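Long-range contacts in ribonucleoside triphosphate reductase (Lactobacillus leichmannii, PDB 1L1L), which catalyses the cobalamin-dependent reduction of ribonucleoside triphosphates to deoxyribonucleoside triphosphates as a class II ribonucleotide reductase: residues A94-R99 / N420-F425; I308-V313 / L343-W348; V489-K494 / V509-A514; G568-Q573 / I693-Y698. All coordinates share one frame; numbering follows the deposited sequence.

Interaction 1 lies nearest the middle, its centre about 12 Å from the chain centre. It pairs strands 94-96 and 421-424. Interaction 2 is nested inside the loop that interaction 1 closes and joins two helices about 28 Å away, centre to centre. Interactions 3 and 4 follow in series along the chain. Interaction 3 belongs to the hairpin 490-497/504-510, and interaction 4 sets the start of helix 695-704 against strand 570-578 of an antiparallel sheet. Their centres are about 29 Å apart. Interactions 2 and 3 lie on opposite sides of the chain centre. No two contacts touch. Interactions 3 and 4 lie about 30 Å from the chain centre, in separate parts of the single chain.

Interaction 1: residues A94-R99 / N420-F425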
loop_
_atom_site.group_PDB
_atom_site.type_symbol
_atom_site.label_atom_id
_atom_site.label_comp_id
_atom_site.label_asym_id
_atom_site.label_seq_id
_atom_site.Cartn_x
_atom_site.Cartn_y
_atom_site.Cartn_z
ATOM N N ALA A 94 2.790 -13.069 13.279
ATOM C CA ALA A 94 2.829 -11.640 13.011
ATOM C C ALA A 94 3.877 -11.442 11.929
ATOM O O ALA A 94 4.713 -12.313 11.713
ATOM C CB ALA A 94 3.207 -10.861 14.272
ATOM N N THR A 95 3.831 -10.309 11.236
ATOM C CA THR A 95 4.797 -10.058 10.175
ATOM C C THR A 95 4.859 -8.589 9.777
ATOM O O THR A 95 3.914 -7.845 9.997
ATOM C CB THR A 95 4.438 -10.876 8.921
ATOM O OG1 THR A 95 5.420 -10.676 7.897
ATOM C CG2 THR A 95 3.094 -10.436 8.395
ATOM N N PRO A 96 5.995 -8.146 9.219
ATOM C CA PRO A 96 6.057 -6.742 8.815
ATOM C C PRO A 96 5.353 -6.662 7.460
ATOM O O PRO A 96 4.774 -7.654 7.004
ATOM C CB PRO A 96 7.549 -6.471 8.714
ATOM C CG PRO A 96 8.099 -7.791 8.307
ATOM C CD PRO A 96 7.327 -8.770 9.156
ATOM N N SER A 97 5.405 -5.502 6.817
ATOM C CA SER A 97 4.754 -5.338 5.520
ATOM C C SER A 97 5.427 -6.171 4.433
ATOM O O SER A 97 6.588 -6.570 4.562
ATOM C CB SER A 97 4.781 -3.864 5.108
ATOM O OG SER A 97 6.101 -3.449 4.805
ATOM N N GLY A 98 4.697 -6.423 3.349
ATOM C CA GLY A 98 5.268 -7.183 2.253
ATOM C C GLY A 98 6.562 -6.543 1.765
ATOM O O GLY A 98 7.509 -7.246 1.405
ATOM N N ARG A 99 6.607 -5.211 1.744
ATOM C CA ARG A 99 7.810 -4.509 1.300
ATOM C C ARG A 99 8.987 -4.867 2.190
ATOM O O ARG A 99 10.087 -5.116 1.697
ATOM C CB ARG A 99 7.599 -2.984 1.321
ATOM C CG ARG A 99 8.896 -2.148 1.309
ATOM C CD ARG A 99 9.805 -2.469 0.125
ATOM N NE ARG A 99 9.235 -2.077 -1.164
ATOM C CZ ARG A 99 9.223 -0.834 -1.635
ATOM N NH1 ARG A 99 9.756 0.157 -0.928
ATOM N NH2 ARG A 99 8.668 -0.580 -2.815
ATOM N N ASN A 420 3.676 3.292 8.127
ATOM C CA ASN A 420 4.711 2.494 8.776
ATOM C C ASN A 420 3.911 1.416 9.484
ATOM O O ASN A 420 3.466 1.600 10.617
ATOM C CB ASN A 420 5.468 3.389 9.758
ATOM C CG ASN A 420 6.550 2.647 10.499
ATOM O OD1 ASN A 420 7.114 1.692 9.982
ATOM N ND2 ASN A 420 6.856 3.095 11.711
ATOM N N LEU A 421 3.727 0.293 8.797
ATOM C CA LEU A 421 2.888 -0.784 9.302
ATOM C C LEU A 421 3.535 -2.099 9.709
ATOM O O LEU A 421 4.615 -2.465 9.252
ATOM C CB LEU A 421 1.811 -1.091 8.256
ATOM C CG LEU A 421 1.241 0.140 7.522
ATOM C CD1 LEU A 421 0.452 -0.303 6.292
ATOM C CD2 LEU A 421 0.364 0.947 8.458
ATOM N N PHE A 422 2.820 -2.805 10.569
ATOM C CA PHE A 422 3.228 -4.117 11.040
ATOM C C PHE A 422 1.923 -4.851 11.258
ATOM O O PHE A 422 1.007 -4.312 11.867
ATOM C CB PHE A 422 3.985 -4.017 12.355
ATOM C CG PHE A 422 4.711 -5.272 12.709
ATOM C CD1 PHE A 422 5.992 -5.501 12.235
ATOM C CD2 PHE A 422 4.092 -6.248 13.481
ATOM C CE1 PHE A 422 6.661 -6.696 12.524
ATOM C CE2 PHE A 422 4.752 -7.453 13.775
ATOM C CZ PHE A 422 6.035 -7.666 13.291
ATOM N N GLU A 423 1.829 -6.078 10.761
ATOM C CA GLU A 423 0.595 -6.831 10.899
ATOM C C GLU A 423 0.661 -8.021 11.859
ATOM O O GLU A 423 1.600 -8.821 11.833
ATOM C CB GLU A 423 0.125 -7.304 9.526
ATOM C CG GLU A 423 -1.333 -7.703 9.491
ATOM C CD GLU A 423 -2.002 -7.326 8.176
ATOM O OE1 GLU A 423 -1.496 -7.746 7.114
ATOM O OE2 GLU A 423 -3.033 -6.616 8.205
ATOM N N VAL A 424 -0.357 -8.108 12.701
ATOM C CA VAL A 424 -0.477 -9.170 13.679
ATOM C C VAL A 424 -1.748 -9.977 13.423
ATOM O O VAL A 424 -2.803 -9.431 13.076
ATOM C CB VAL A 424 -0.496 -8.588 15.108
ATOM C CG1 VAL A 424 -0.699 -9.710 16.138
ATOM C CG2 VAL A 424 0.819 -7.861 15.372
ATOM N N PHE A 425 -1.626 -11.293 13.553
ATOM C CA PHE A 425 -2.745 -12.201 13.362
ATOM C C PHE A 425 -3.013 -12.817 14.740
ATOM O O PHE A 425 -2.429 -13.848 15.096
ATOM C CB PHE A 425 -2.376 -13.306 12.366
ATOM C CG PHE A 425 -1.886 -12.801 11.033
ATOM C CD1 PHE A 425 -2.700 -12.015 10.224
ATOM C CD2 PHE A 425 -0.616 -13.135 10.575
ATOM C CE1 PHE A 425 -2.245 -11.570 8.966
ATOM C CE2 PHE A 425 -0.154 -12.699 9.333
ATOM C CZ PHE A 425 -0.975 -11.912 8.525
#
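Thr95 and Glu423 form the hydrogen-bonded pair of a short antiparallel strand contact. Strand 94-96 is an outermost strand of a mixed sheet, and strand 421-424 is its neighbour. The sheet is consistent with part of the ten-stranded alpha-beta barrel of this enzyme. Thr95 N donates to Glu423 O at 2.7 Å, and Glu423 N donates to Thr95 O at 2.8 Å.

The tight part is built round Phe422. Its CG stands anti to the backbone N (chi1 -166°), which places the ring against the backbone of Thr95 and Pro96. The carbonyl oxygen Thr95 O sits 3.6 Å above the plane of the Phe422 ring, over its centre. At one end of the ring Ala94 CB meets Phe422 CE2 at 3.8 Å. At the other, Pro96 CA approaches Phe422 CD1 to 3.6 Å. On the sheet face of Ala94, Pro96 and Phe422, Val424 CG2 also touches Ala94 CB. Helix 436-450 packs on this side of the sheet, with Tyr446 against Pro96 and Phe422.

The contact is looser toward Ser97 and Leu421, both partly exposed. Here Ser97 N and Leu421 O stand 4.0 Å apart. The Ser97 side chain turns to the start of the following helix, where OG bonds with Asn100. Just before Asn420, Cys419 forms a disulfide with Cys119.

On the other face of the sheet are Thr95 and Glu423, with Phe425 reaching in beside them. Glu423 leads its carboxylate away from strand 94-96 to Ser473. Helix 551-557 packs here through Val553. The methyl Thr95 CG2 approaches the Phe425 ring obliquely, 4.1 Å from CE2.

Interaction 2: residues I308-V313 / L343-W348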
loop_
_atom_site.group_PDB
_atom_site.type_symbol
_atom_site.label_atom_id
_atom_site.label_comp_id
_atom_site.label_asym_id
_atom_site.label_seq_id
_atom_site.Cartn_x
_atom_site.Cartn_y
_atom_site.Cartn_z
ATOM N N ILE A 308 1.840 10.267 -14.520
ATOM C CA ILE A 308 3.091 9.875 -13.874
ATOM C C ILE A 308 2.961 8.424 -13.393
ATOM O O ILE A 308 3.801 7.565 -13.713
ATOM C CB ILE A 308 3.398 10.818 -12.685
ATOM C CG1 ILE A 308 3.688 12.229 -13.212
ATOM C CG2 ILE A 308 4.593 10.286 -11.865
ATOM C CD1 ILE A 308 3.932 13.280 -12.135
ATOM N N GLY A 309 1.893 8.147 -12.647
ATOM C CA GLY A 309 1.673 6.806 -12.141
ATOM C C GLY A 309 1.636 5.816 -13.279
ATOM O O GLY A 309 2.172 4.718 -13.184
ATOM N N LYS A 310 1.007 6.211 -14.380
ATOM C CA LYS A 310 0.927 5.342 -15.540
ATOM C C LYS A 310 2.323 5.017 -16.098
ATOM O O LYS A 310 2.587 3.893 -16.525
ATOM C CB LYS A 310 0.102 6.013 -16.645
ATOM C CG LYS A 310 0.043 5.205 -17.926
ATOM C CD LYS A 310 -0.509 6.031 -19.075
ATOM C CE LYS A 310 -0.701 5.158 -20.304
ATOM N NZ LYS A 310 -1.113 5.983 -21.467
ATOM N N ALA A 311 3.209 6.001 -16.098
ATOM C CA ALA A 311 4.552 5.793 -16.644
ATOM C C ALA A 311 5.375 4.817 -15.784
ATOM O O ALA A 311 6.253 4.110 -16.292
ATOM C CB ALA A 311 5.275 7.130 -16.760
ATOM N N VAL A 312 5.083 4.790 -14.492
ATOM C CA VAL A 312 5.793 3.910 -13.574
ATOM C C VAL A 312 5.304 2.483 -13.761
ATOM O O VAL A 312 6.101 1.554 -13.814
ATOM C CB VAL A 312 5.570 4.328 -12.126
ATOM C CG1 VAL A 312 6.174 3.293 -11.197
ATOM C CG2 VAL A 312 6.188 5.689 -11.886
ATOM N N VAL A 313 3.985 2.311 -13.840
ATOM C CA VAL A 313 3.402 0.990 -14.061
ATOM C C VAL A 313 3.951 0.460 -15.382
ATOM O O VAL A 313 4.082 -0.752 -15.580
ATOM C CB VAL A 313 1.860 1.080 -14.163
ATOM C CG1 VAL A 313 1.278 -0.239 -14.659
ATOM C CG2 VAL A 313 1.279 1.456 -12.811
ATOM N N LEU A 343 -10.410 7.396 -19.000
ATOM C CA LEU A 343 -10.310 6.412 -17.933
ATOM C C LEU A 343 -9.403 5.302 -18.440
ATOM O O LEU A 343 -8.519 4.834 -17.724
ATOM C CB LEU A 343 -11.682 5.815 -17.589
ATOM C CG LEU A 343 -11.623 4.584 -16.677
ATOM C CD1 LEU A 343 -11.239 5.014 -15.261
ATOM C CD2 LEU A 343 -12.960 3.870 -16.670
ATOM N N MET A 344 -9.623 4.884 -19.684
ATOM C CA MET A 344 -8.818 3.824 -20.274
ATOM C C MET A 344 -7.385 4.276 -20.562
ATOM O O MET A 344 -6.462 3.459 -20.534
ATOM C CB MET A 344 -9.469 3.302 -21.567
ATOM C CG MET A 344 -10.658 2.359 -21.345
ATOM S SD MET A 344 -11.304 1.616 -22.894
ATOM C CE MET A 344 -12.904 2.489 -23.083
ATOM N N HIS A 345 -7.191 5.568 -20.814
ATOM C CA HIS A 345 -5.854 6.069 -21.111
ATOM C C HIS A 345 -4.955 6.329 -19.901
ATOM O O HIS A 345 -3.742 6.130 -19.982
ATOM C CB HIS A 345 -5.926 7.338 -21.961
ATOM C CG HIS A 345 -4.589 7.824 -22.433
ATOM N ND1 HIS A 345 -3.837 8.736 -21.728
ATOM C CD2 HIS A 345 -3.868 7.518 -23.537
ATOM C CE1 HIS A 345 -2.710 8.973 -22.378
ATOM N NE2 HIS A 345 -2.703 8.246 -23.479
ATOM N N HIS A 346 -5.520 6.775 -18.785
ATOM C CA HIS A 346 -4.677 7.040 -17.619
ATOM C C HIS A 346 -5.370 7.293 -16.289
ATOM O O HIS A 346 -4.763 7.090 -15.231
ATOM C CB HIS A 346 -3.746 8.224 -17.896
ATOM C CG HIS A 346 -4.461 9.528 -18.086
ATOM N ND1 HIS A 346 -5.035 9.897 -19.285
ATOM C CD2 HIS A 346 -4.696 10.550 -17.227
ATOM C CE1 HIS A 346 -5.587 11.092 -19.159
ATOM N NE2 HIS A 346 -5.397 11.510 -17.919
ATOM N N ARG A 347 -6.621 7.743 -16.313
ATOM C CA ARG A 347 -7.308 8.032 -15.057
ATOM C C ARG A 347 -7.557 6.812 -14.189
ATOM O O ARG A 347 -8.005 6.923 -13.045
ATOM C CB ARG A 347 -8.603 8.799 -15.338
ATOM C CG ARG A 347 -8.304 10.177 -15.898
ATOM C CD ARG A 347 -9.559 11.010 -16.116
ATOM N NE ARG A 347 -9.219 12.322 -16.651
ATOM C CZ ARG A 347 -10.108 13.178 -17.153
ATOM N NH1 ARG A 347 -11.390 12.848 -17.178
ATOM N NH2 ARG A 347 -9.712 14.349 -17.636
ATOM N N TRP A 348 -7.263 5.643 -14.734
ATOM C CA TRP A 348 -7.412 4.416 -13.974
ATOM C C TRP A 348 -6.309 4.373 -12.914
ATOM O O TRP A 348 -6.423 3.650 -11.930
ATOM C CB TRP A 348 -7.260 3.207 -14.889
ATOM C CG TRP A 348 -5.980 3.232 -15.688
ATOM C CD1 TRP A 348 -5.801 3.747 -16.943
ATOM C CD2 TRP A 348 -4.692 2.750 -15.266
ATOM N NE1 TRP A 348 -4.487 3.614 -17.331
ATOM C CE2 TRP A 348 -3.785 3.005 -16.319
ATOM C CE3 TRP A 348 -4.221 2.129 -14.100
ATOM C CZ2 TRP A 348 -2.428 2.657 -16.242
ATOM C CZ3 TRP A 348 -2.871 1.785 -14.025
ATOM C CH2 TRP A 348 -1.995 2.049 -15.088
#
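Lys310 reaches across to the C-terminal part of helix 340-347 and touches three residues of segment 343-348. Its CG is anti to the backbone N (chi1 176°), with the chain extended beyond CG, which carries NZ to the carbonyl of His345. Lys310 NZ donates to His345 O at 3.0 Å, lying in the plane of that carbonyl. The same NZ stands 3.4 Å above one face of the His345 ring, displaced toward its rim. Along the way Lys310 CD passes His346 CB at 4.1 Å, and Lys310 CG meets Trp348 CZ2 at 3.9 Å. The lysine crosses the indole at about a right angle. Val313 and Trp348 point toward each other across the contact, with Val313 CG1 at the ring edge, 4.0 Å from Trp348 CH2.

The contact joins helix 298-313 to the helical part of a beta-alpha-beta crossover between the parallel strands 322-327 and 350-356. Residues 343-347 form a wider pi-type turn, with a weak bond from Trp348 N to Leu343 O.

A second shell sets the histidines. His345 ND1 and His346 ND1 share a hydrogen bond of 3.0 Å, each ring meeting the other residue at its edge. That bond limits the rotation of the His345 ring, whose face meets Lys310 NZ. His346 NE2 is bonded in turn to Asp303 of helix 298-313. Asp303 also makes a salt bridge with Arg347, whose NH1 bonds to Met336 O.

Interaction 3: residues V489-K494 / V509-A514; sequences VVTGFK and VYDKRA
The backbones of Val490 and Tyr510 run antiparallel as a non-hydrogen-bonded pair in the hairpin of strands 490-497 and 504-510. Asp511 N donates to Val489 O at 2.9 Å on one side of the pair, and Thr491 N donates to Val509 O at 2.9 Å on the other. Val509 N then bonds to Gly492 O. Two residues, Thr491 and Gly492, thus face the single Val509, which makes a beta bulge.

Val509 CG2 lies 3.5 Å from Gly492 O and packs toward Lys494 CB, while Val509 CG1 meets Thr491 OG1. With CG2 of Val489 anti to the backbone N, this methyl is turned to Ala514 CB, 3.8 Å away. Val490 CG2 meets the edge of the Tyr510 ring at CE1, 3.9 Å away. The Thr491 side chain crosses that of Asp511 at about a right angle, CG2 3.9 Å from OD2. Asp511 is the N-cap of helix 512-536. Its OD1 accepts from Arg513 N and NE, while Arg513 NH2 completes a side-on salt bridge to OD2.

Helix 628-641 lies against Val489, Val490 and Tyr510, and Tyr510 OH bonds to Ala633 O. Helix 477-485 adds Leu481 against Val489 and Leu485 against Ala514 and Asp511.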
loop_
_atom_site.group_PDB
_atom_site.type_symbol
_atom_site.label_atom_id
_atom_site.label_comp_id
_atom_site.label_asym_id
_atom_site.label_seq_id
_atom_site.Cartn_x
_atom_site.Cartn_y
_atom_site.Cartn_z
ATOM N N VAL A 489 -18.752 -9.870 16.118
ATOM C CA VAL A 489 -18.750 -8.692 16.986
ATOM C C VAL A 489 -20.107 -7.999 17.044
ATOM O O VAL A 489 -20.488 -7.455 18.078
ATOM C CB VAL A 489 -17.662 -7.670 16.558
ATOM C CG1 VAL A 489 -18.053 -6.982 15.247
ATOM C CG2 VAL A 489 -17.458 -6.654 17.662
ATOM N N VAL A 490 -20.840 -8.013 15.935
ATOM C CA VAL A 490 -22.165 -7.408 15.913
ATOM C C VAL A 490 -23.184 -8.524 16.175
ATOM O O VAL A 490 -23.476 -9.334 15.294
ATOM C CB VAL A 490 -22.465 -6.735 14.551
ATOM C CG1 VAL A 490 -23.844 -6.093 14.576
ATOM C CG2 VAL A 490 -21.410 -5.688 14.248
ATOM N N THR A 491 -23.719 -8.553 17.392
ATOM C CA THR A 491 -24.689 -9.568 17.800
ATOM C C THR A 491 -26.127 -9.252 17.396
ATOM O O THR A 491 -27.001 -10.125 17.439
ATOM C CB THR A 491 -24.633 -9.779 19.324
ATOM O OG1 THR A 491 -24.933 -8.547 19.998
ATOM C CG2 THR A 491 -23.247 -10.241 19.732
ATOM N N GLY A 492 -26.368 -8.006 17.003
ATOM C CA GLY A 492 -27.701 -7.600 16.587
ATOM C C GLY A 492 -27.870 -6.090 16.547
ATOM O O GLY A 492 -26.904 -5.340 16.718
ATOM N N PHE A 493 -29.099 -5.640 16.317
ATOM C CA PHE A 493 -29.385 -4.213 16.258
ATOM C C PHE A 493 -30.573 -3.827 17.132
ATOM O O PHE A 493 -31.554 -4.569 17.231
ATOM C CB PHE A 493 -29.674 -3.776 14.814
ATOM C CG PHE A 493 -28.494 -3.895 13.887
ATOM C CD1 PHE A 493 -28.084 -5.137 13.412
ATOM C CD2 PHE A 493 -27.789 -2.761 13.490
ATOM C CE1 PHE A 493 -26.991 -5.247 12.557
ATOM C CE2 PHE A 493 -26.693 -2.862 12.633
ATOM C CZ PHE A 493 -26.293 -4.102 12.167
ATOM N N LYS A 494 -30.485 -2.659 17.760
ATOM C CA LYS A 494 -31.572 -2.156 18.598
ATOM C C LYS A 494 -32.033 -0.812 18.031
ATOM O O LYS A 494 -31.270 -0.135 17.342
ATOM C CB LYS A 494 -31.101 -1.982 20.049
ATOM C CG LYS A 494 -30.134 -0.840 20.277
ATOM C CD LYS A 494 -29.821 -0.673 21.760
ATOM C CE LYS A 494 -28.867 0.495 22.002
ATOM N NZ LYS A 494 -28.474 0.626 23.444
ATOM N N VAL A 509 -25.430 -3.744 18.211
ATOM C CA VAL A 509 -25.156 -4.166 19.581
ATOM C C VAL A 509 -23.879 -4.987 19.466
ATOM O O VAL A 509 -23.843 -6.010 18.776
ATOM C CB VAL A 509 -26.282 -5.052 20.151
ATOM C CG1 VAL A 509 -25.989 -5.395 21.606
ATOM C CG2 VAL A 509 -27.610 -4.338 20.037
ATOM N N TYR A 510 -22.824 -4.522 20.123
ATOM C CA TYR A 510 -21.542 -5.200 20.072
ATOM C C TYR A 510 -21.347 -6.161 21.223
ATOM O O TYR A 510 -21.838 -5.933 22.334
ATOM C CB TYR A 510 -20.401 -4.189 20.110
ATOM C CG TYR A 510 -20.379 -3.227 18.957
ATOM C CD1 TYR A 510 -20.303 -3.685 17.640
ATOM C CD2 TYR A 510 -20.414 -1.848 19.183
ATOM C CE1 TYR A 510 -20.256 -2.782 16.570
ATOM C CE2 TYR A 510 -20.368 -0.947 18.132
ATOM C CZ TYR A 510 -20.287 -1.417 16.829
ATOM O OH TYR A 510 -20.220 -0.516 15.795
ATOM N N ASP A 511 -20.602 -7.227 20.952
ATOM C CA ASP A 511 -20.299 -8.216 21.960
ATOM C C ASP A 511 -19.271 -7.529 22.856
ATOM O O ASP A 511 -18.123 -7.344 22.462
ATOM C CB ASP A 511 -19.702 -9.460 21.305
ATOM C CG ASP A 511 -19.690 -10.650 22.232
ATOM O OD1 ASP A 511 -19.049 -10.561 23.305
ATOM O OD2 ASP A 511 -20.326 -11.670 21.886
ATOM N N LYS A 512 -19.701 -7.138 24.053
ATOM C CA LYS A 512 -18.846 -6.441 25.010
ATOM C C LYS A 512 -17.523 -7.142 25.317
ATOM O O LYS A 512 -16.583 -6.514 25.816
ATOM C CB LYS A 512 -19.629 -6.189 26.305
ATOM C CG LYS A 512 -20.910 -5.375 26.090
ATOM C CD LYS A 512 -21.643 -5.042 27.397
ATOM C CE LYS A 512 -22.323 -6.259 28.033
ATOM N NZ LYS A 512 -21.363 -7.251 28.622
ATOM N N ARG A 513 -17.449 -8.439 25.026
ATOM C CA ARG A 513 -16.218 -9.190 25.252
ATOM C C ARG A 513 -15.163 -8.659 24.277
ATOM O O ARG A 513 -13.999 -8.480 24.635
ATOM C CB ARG A 513 -16.449 -10.693 25.001
ATOM C CG ARG A 513 -17.318 -11.409 26.049
ATOM C CD ARG A 513 -17.618 -12.857 25.639
ATOM N NE ARG A 513 -18.484 -12.923 24.463
ATOM C CZ ARG A 513 -18.751 -14.028 23.769
ATOM N NH1 ARG A 513 -18.222 -15.190 24.121
ATOM N NH2 ARG A 513 -19.552 -13.971 22.710
ATOM N N ALA A 514 -15.589 -8.389 23.044
ATOM C CA ALA A 514 -14.681 -7.885 22.004
ATOM C C ALA A 514 -14.009 -6.566 22.379
ATOM O O ALA A 514 -12.834 -6.346 22.087
ATOM C CB ALA A 514 -15.434 -7.725 20.695
HETATM O O HOH W 1 -23.890 -8.590 22.987
#

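Interaction 4: residues G568-Q573 / I693-Y698; sequences GAYLIQ and IDKETY
Tyr570 lays one face of its ring on Lys695, in the first turn of helix 695-704. Lys695 CA sits 3.7 Å from the ring centroid and only 8° off the ring normal, a CH-pi contact. The strand of Tyr570, 570-578, lies in an antiparallel four-stranded sheet between 603-611 and 690-692. The helix follows strand 690-692 after the two linking residues Ile693 and Asp694, and folds back on Tyr570.

The lysine chain is extended and continues past the ring, with Lys695 CD 3.3 Å from Tyr570 OH. Both polar ends turn to Asp616, outside the two segments. Tyr570 OH hydrogen-bonds to Asp616, while Lys695 NZ lies at long, weak ion-pair range from it. Tyr698 approaches the same ring obliquely, its CB 3.7 Å from Tyr570 CD1.

Ile693 N donates to Tyr570 O at 2.8 Å. The bond is nearly straight at the hydrogen, but the donor stands above the carbonyl plane, 41° out of it. A water bridges the same two residues, accepting from Tyr570 N and donating to Ile693 O. Asp694 caps the helix, its side chain accepting from Thr697 N.

Ile693 CG1 lies between its own N and carbonyl carbon (chi1 56°), which brings it against Tyr570 CB at 3.8 Å. The branch then runs on to Ile572, crossing it at about a right angle, and Ile693 CD1 meets Ile572 CD1 at 3.8 Å.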
loop_
_atom_site.group_PDB
_atom_site.type_symbol
_atom_site.label_atom_id
_atom_site.label_comp_id
_atom_site.label_asym_id
_atom_site.label_seq_id
_atom_site.Cartn_x
_atom_site.Cartn_y
_atom_site.Cartn_z
ATOM N N GLY A 568 -16.031 -17.396 1.199
ATOM C CA GLY A 568 -16.860 -18.584 1.386
ATOM C C GLY A 568 -16.287 -19.558 2.410
ATOM O O GLY A 568 -15.088 -19.551 2.664
ATOM N N ALA A 569 -17.136 -20.402 2.989
ATOM C CA ALA A 569 -16.709 -21.381 4.001
ATOM C C ALA A 569 -15.746 -22.421 3.432
ATOM O O ALA A 569 -14.686 -22.690 4.001
ATOM C CB ALA A 569 -17.929 -22.081 4.581
ATOM N N TYR A 570 -16.137 -23.008 2.311
ATOM C CA TYR A 570 -15.331 -24.007 1.629
ATOM C C TYR A 570 -15.198 -23.525 0.192
ATOM O O TYR A 570 -16.197 -23.261 -0.477
ATOM C CB TYR A 570 -16.032 -25.362 1.665
ATOM C CG TYR A 570 -16.185 -25.927 3.054
ATOM C CD1 TYR A 570 -15.100 -26.504 3.716
ATOM C CD2 TYR A 570 -17.408 -25.869 3.719
ATOM C CE1 TYR A 570 -15.231 -27.010 5.003
ATOM C CE2 TYR A 570 -17.548 -26.370 5.010
ATOM C CZ TYR A 570 -16.455 -26.939 5.644
ATOM O OH TYR A 570 -16.587 -27.430 6.928
ATOM N N LEU A 571 -13.968 -23.415 -0.285
ATOM C CA LEU A 571 -13.749 -22.927 -1.635
ATOM C C LEU A 571 -12.594 -23.606 -2.344
ATOM O O LEU A 571 -11.736 -24.225 -1.720
ATOM C CB LEU A 571 -13.417 -21.433 -1.603
ATOM C CG LEU A 571 -14.325 -20.385 -0.964
ATOM C CD1 LEU A 571 -13.496 -19.149 -0.661
ATOM C CD2 LEU A 571 -15.475 -20.049 -1.895
ATOM N N ILE A 572 -12.588 -23.466 -3.663
ATOM C CA ILE A 572 -11.486 -23.941 -4.475
ATOM C C ILE A 572 -10.864 -22.614 -4.889
ATOM O O ILE A 572 -11.489 -21.838 -5.620
ATOM C CB ILE A 572 -11.929 -24.657 -5.764
ATOM C CG1 ILE A 572 -12.504 -26.039 -5.451
ATOM C CG2 ILE A 572 -10.739 -24.772 -6.712
ATOM C CD1 ILE A 572 -11.550 -26.970 -4.736
ATOM N N GLN A 573 -9.667 -22.319 -4.402
ATOM C CA GLN A 573 -9.030 -21.071 -4.787
ATOM C C GLN A 573 -8.019 -21.354 -5.874
ATOM O O GLN A 573 -7.199 -22.256 -5.744
ATOM C CB GLN A 573 -8.363 -20.401 -3.588
ATOM C CG GLN A 573 -9.374 -19.822 -2.616
ATOM C CD GLN A 573 -8.854 -18.592 -1.900
ATOM O OE1 GLN A 573 -8.400 -17.642 -2.535
ATOM N NE2 GLN A 573 -8.928 -18.602 -0.570
ATOM N N ILE A 693 -17.609 -24.448 -2.594
ATOM C CA ILE A 693 -17.946 -25.873 -2.615
ATOM C C ILE A 693 -18.454 -26.293 -1.236
ATOM O O ILE A 693 -18.256 -25.577 -0.251
ATOM C CB ILE A 693 -16.711 -26.735 -2.968
ATOM C CG1 ILE A 693 -15.580 -26.441 -1.975
ATOM C CG2 ILE A 693 -16.280 -26.463 -4.399
ATOM C CD1 ILE A 693 -14.326 -27.254 -2.181
ATOM N N ASP A 694 -19.113 -27.445 -1.162
ATOM C CA ASP A 694 -19.629 -27.937 0.113
ATOM C C ASP A 694 -18.513 -28.622 0.896
ATOM O O ASP A 694 -17.436 -28.868 0.356
ATOM C CB ASP A 694 -20.788 -28.915 -0.117
ATOM C CG ASP A 694 -20.388 -30.116 -0.962
ATOM O OD1 ASP A 694 -19.425 -30.824 -0.586
ATOM O OD2 ASP A 694 -21.046 -30.356 -2.000
ATOM N N LYS A 695 -18.766 -28.931 2.164
ATOM C CA LYS A 695 -17.750 -29.578 2.982
ATOM C C LYS A 695 -17.306 -30.911 2.390
ATOM O O LYS A 695 -16.114 -31.209 2.346
ATOM C CB LYS A 695 -18.261 -29.802 4.408
ATOM C CG LYS A 695 -17.185 -30.359 5.336
ATOM C CD LYS A 695 -17.662 -30.531 6.771
ATOM C CE LYS A 695 -16.517 -30.986 7.669
ATOM N NZ LYS A 695 -16.913 -31.122 9.098
ATOM N N GLU A 696 -18.266 -31.708 1.931
ATOM C CA GLU A 696 -17.962 -33.012 1.348
ATOM C C GLU A 696 -16.971 -32.934 0.197
ATOM O O GLU A 696 -16.043 -33.743 0.114
ATOM C CB GLU A 696 -19.250 -33.691 0.868
ATOM C CG GLU A 696 -19.870 -34.627 1.900
ATOM C CD GLU A 696 -19.650 -36.099 1.567
ATOM O OE1 GLU A 696 -18.572 -36.434 1.030
ATOM O OE2 GLU A 696 -20.549 -36.924 1.854
ATOM N N THR A 697 -17.170 -31.963 -0.692
ATOM C CA THR A 697 -16.285 -31.799 -1.839
ATOM C C THR A 697 -14.909 -31.364 -1.374
ATOM O O THR A 697 -13.894 -31.812 -1.898
ATOM C CB THR A 697 -16.817 -30.746 -2.820
ATOM O OG1 THR A 697 -18.121 -31.125 -3.273
ATOM C CG2 THR A 697 -15.885 -30.622 -4.012
ATOM N N TYR A 698 -14.878 -30.471 -0.392
ATOM C CA TYR A 698 -13.611 -29.993 0.129
ATOM C C TYR A 698 -12.759 -31.135 0.671
ATOM O O TYR A 698 -11.580 -31.240 0.356
ATOM C CB TYR A 698 -13.838 -28.957 1.233
ATOM C CG TYR A 698 -12.603 -28.709 2.057
ATOM C CD1 TYR A 698 -12.417 -29.357 3.276
ATOM C CD2 TYR A 698 -11.582 -27.884 1.584
ATOM C CE1 TYR A 698 -11.238 -29.191 4.010
ATOM C CE2 TYR A 698 -10.403 -27.713 2.305
ATOM C CZ TYR A 698 -10.237 -28.370 3.516
ATOM O OH TYR A 698 -9.065 -28.206 4.224
HETATM O O HOH W 2 -18.935 -23.213 1.090
#